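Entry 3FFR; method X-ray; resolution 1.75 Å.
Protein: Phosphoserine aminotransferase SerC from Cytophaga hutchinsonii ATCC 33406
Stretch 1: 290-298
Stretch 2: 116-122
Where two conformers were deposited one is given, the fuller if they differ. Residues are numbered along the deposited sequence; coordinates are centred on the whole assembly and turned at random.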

# COMPACT_ATOMS: atom_id res chain seq x y z
N PHE A 290 36.03 6.24 3.15
CA PHE A 290 34.85 6.67 2.40
C PHE A 290 34.49 5.74 1.25
O PHE A 290 35.33 5.40 0.43
CB PHE A 290 35.03 8.10 1.88
CG PHE A 290 35.14 9.09 3.01
CD1 PHE A 290 34.03 9.42 3.74
CD2 PHE A 290 36.36 9.59 3.39
CE1 PHE A 290 34.12 10.26 4.83
CE2 PHE A 290 36.44 10.43 4.47
CZ PHE A 290 35.32 10.76 5.19
N GLY A 291 33.22 5.38 1.17
CA GLY A 291 32.74 4.51 0.09
C GLY A 291 32.58 5.22 -1.24
O GLY A 291 32.45 4.60 -2.30
N VAL A 292 32.59 6.54 -1.15
CA VAL A 292 32.46 7.41 -2.32
C VAL A 292 33.66 8.39 -2.31
O VAL A 292 33.84 9.13 -1.36
CB VAL A 292 31.11 8.17 -2.28
CG1 VAL A 292 30.98 9.12 -3.47
CG2 VAL A 292 29.90 7.17 -2.21
N GLU A 293 34.47 8.36 -3.37
CA GLU A 293 35.70 9.18 -3.41
C GLU A 293 35.46 10.69 -3.49
O GLU A 293 36.09 11.46 -2.77
CB GLU A 293 36.62 8.71 -4.55
CG GLU A 293 37.12 7.28 -4.34
CD GLU A 293 38.14 6.82 -5.36
OE1 GLU A 293 38.46 7.60 -6.28
OE2 GLU A 293 38.62 5.67 -5.22
N ASP A 294 34.54 11.10 -4.36
CA ASP A 294 34.26 12.53 -4.56
C ASP A 294 33.41 13.07 -3.42
O ASP A 294 32.20 12.76 -3.30
CB ASP A 294 33.62 12.78 -5.94
CG ASP A 294 33.38 14.25 -6.24
OD1 ASP A 294 33.38 15.09 -5.32
OD2 ASP A 294 33.12 14.57 -7.42
N ALA A 295 34.05 13.86 -2.57
CA ALA A 295 33.39 14.36 -1.35
C ALA A 295 32.12 15.12 -1.62
O ALA A 295 31.19 15.07 -0.83
CB ALA A 295 34.39 15.23 -0.49
N LYS A 296 32.05 15.79 -2.78
CA LYS A 296 30.87 16.59 -3.10
C LYS A 296 29.68 15.70 -3.32
O LYS A 296 28.54 16.13 -3.13
CB LYS A 296 31.05 17.48 -4.34
CG LYS A 296 29.70 18.00 -4.92
CD LYS A 296 29.85 18.72 -6.28
CE LYS A 296 28.52 18.97 -7.03
NZ LYS A 296 28.77 19.75 -8.33
N LEU A 297 29.93 14.46 -3.69
CA LEU A 297 28.84 13.55 -4.03
C LEU A 297 28.48 12.52 -2.97
O LEU A 297 27.69 11.61 -3.20
CB LEU A 297 29.15 12.86 -5.38
CG LEU A 297 29.43 13.79 -6.56
CD1 LEU A 297 29.73 12.97 -7.83
CD2 LEU A 297 28.30 14.81 -6.76
N ARG A 298 29.06 12.69 -1.80
CA ARG A 298 28.77 11.79 -0.70
C ARG A 298 27.45 12.16 -0.06
O ARG A 298 27.19 13.35 0.21
CB ARG A 298 29.88 11.84 0.34
CG ARG A 298 31.20 11.31 -0.14
CD ARG A 298 32.26 11.50 0.91
NE ARG A 298 33.58 11.22 0.33
CZ ARG A 298 34.72 11.65 0.83
NH1 ARG A 298 34.70 12.40 1.91
NH2 ARG A 298 35.86 11.38 0.22
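Stretch 2 116-122: FGKGFYP

Residues 116-122 form no regular helix or strand; 118-121 are extended, after a bend at Gly117 with phi/psi 100/-7. They are laid against a turn that ends in the short 3-10 segment 295-297. The nearest CA atoms set the register: Val292 CA lies 5.3 Å from Gly117 CA, and Leu297 CA lies 6.6 Å from Gly119 CA, so the chain numbers rise together along the contact. Together the two surfaces bury 277 Å², a modest patch.

Along stretch 2, polar contacts lie at Gly117 and at Tyr121; on stretch 1 they fall on the adjacent Glu293 and Asp294. At the Tyr121 end, Tyr121 OH donates a hydrogen bond to Asp294 OD2 at 2.6 Å, and the carboxylate oxygen lies at the ring edge, near its plane, as expected for an acceptor meeting a phenol. The CA-to-CB bond of Tyr121 points sideways, yet the end of the side chain, with chi1 -58° (m), comes nearer. The other carboxylate oxygen, Asp294 OD1, accepts from Lys296 N at 3.0 Å, which ties the same side chain to its own turn; Leu297 N to Asp294 O, 2.9 Å, closes that turn. At the Gly117 end the link is indirect: Glu293 N and Gly117 O are 4.5 Å apart, and one water spans them, donating to Gly117 O at 2.7 Å and accepting from Glu293 N at 2.8 Å. Val292 CG1 also touches the carbonyl oxygen Gly117 O, at 3.7 Å, a van der Waals contact with a polar atom.

Apolar packing centres on Leu297, buried, whose CA-to-CB bond points toward stretch 2, with chi angles m and t. Its CD1 reaches Gly119 CA at 3.7 Å and Tyr121 CZ at 3.9 Å.

Both glycines of stretch 2 have geometric grounds. An ideal CB on Gly119 would fall 2.6 Å from Leu297 CD1, a clash. At Gly117, the backbone angles would jam a CB against the preceding carbonyl oxygen, so the backbone alone calls for glycine there.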

# COMPACT_ATOMS: atom_id res chain seq x y z
N PHE A 116 29.24 1.87 -9.89
CA PHE A 116 28.81 1.82 -8.49
C PHE A 116 29.84 2.49 -7.63
O PHE A 116 31.05 2.16 -7.68
CB PHE A 116 28.60 0.37 -8.04
CG PHE A 116 27.98 0.22 -6.67
CD1 PHE A 116 28.76 0.22 -5.54
CD2 PHE A 116 26.61 0.05 -6.52
CE1 PHE A 116 28.20 0.07 -4.28
CE2 PHE A 116 26.05 -0.10 -5.27
CZ PHE A 116 26.85 -0.11 -4.16
N GLY A 117 29.41 3.45 -6.83
CA GLY A 117 30.30 4.18 -5.93
C GLY A 117 30.68 5.53 -6.49
O GLY A 117 31.32 6.35 -5.83
N LYS A 118 30.26 5.75 -7.73
CA LYS A 118 30.50 7.03 -8.41
C LYS A 118 29.22 7.77 -8.76
O LYS A 118 28.13 7.22 -8.76
CB LYS A 118 31.36 6.83 -9.66
CG LYS A 118 32.77 6.41 -9.33
CD LYS A 118 33.57 6.13 -10.53
CE LYS A 118 35.03 5.89 -10.15
NZ LYS A 118 35.84 5.63 -11.36
N GLY A 119 29.42 9.03 -9.08
CA GLY A 119 28.33 9.91 -9.46
C GLY A 119 28.52 10.51 -10.83
O GLY A 119 29.33 10.03 -11.65
N PHE A 120 27.79 11.59 -11.06
CA PHE A 120 27.71 12.25 -12.37
C PHE A 120 28.27 13.66 -12.40
O PHE A 120 28.22 14.41 -11.42
CB PHE A 120 26.24 12.29 -12.82
CG PHE A 120 25.66 10.93 -13.03
CD1 PHE A 120 25.90 10.23 -14.21
CD2 PHE A 120 24.93 10.30 -12.03
CE1 PHE A 120 25.38 8.95 -14.38
CE2 PHE A 120 24.44 9.03 -12.20
CZ PHE A 120 24.66 8.36 -13.38
N TYR A 121 28.77 14.00 -13.59
CA TYR A 121 29.39 15.32 -13.88
C TYR A 121 28.62 15.88 -15.07
O TYR A 121 28.88 15.52 -16.22
CB TYR A 121 30.91 15.21 -14.11
CG TYR A 121 31.52 14.59 -12.88
CD1 TYR A 121 31.84 15.35 -11.77
CD2 TYR A 121 31.63 13.21 -12.77
CE1 TYR A 121 32.33 14.76 -10.61
CE2 TYR A 121 32.12 12.61 -11.58
CZ TYR A 121 32.46 13.40 -10.52
OH TYR A 121 32.93 12.82 -9.35
N PRO A 122 27.63 16.73 -14.79
CA PRO A 122 26.68 17.15 -15.81
C PRO A 122 27.25 17.81 -17.03
O PRO A 122 26.65 17.76 -18.08
CB PRO A 122 25.79 18.15 -15.06
CG PRO A 122 25.83 17.74 -13.67
CD PRO A 122 27.20 17.17 -13.45
O HOH W 1 33.93 6.86 -5.63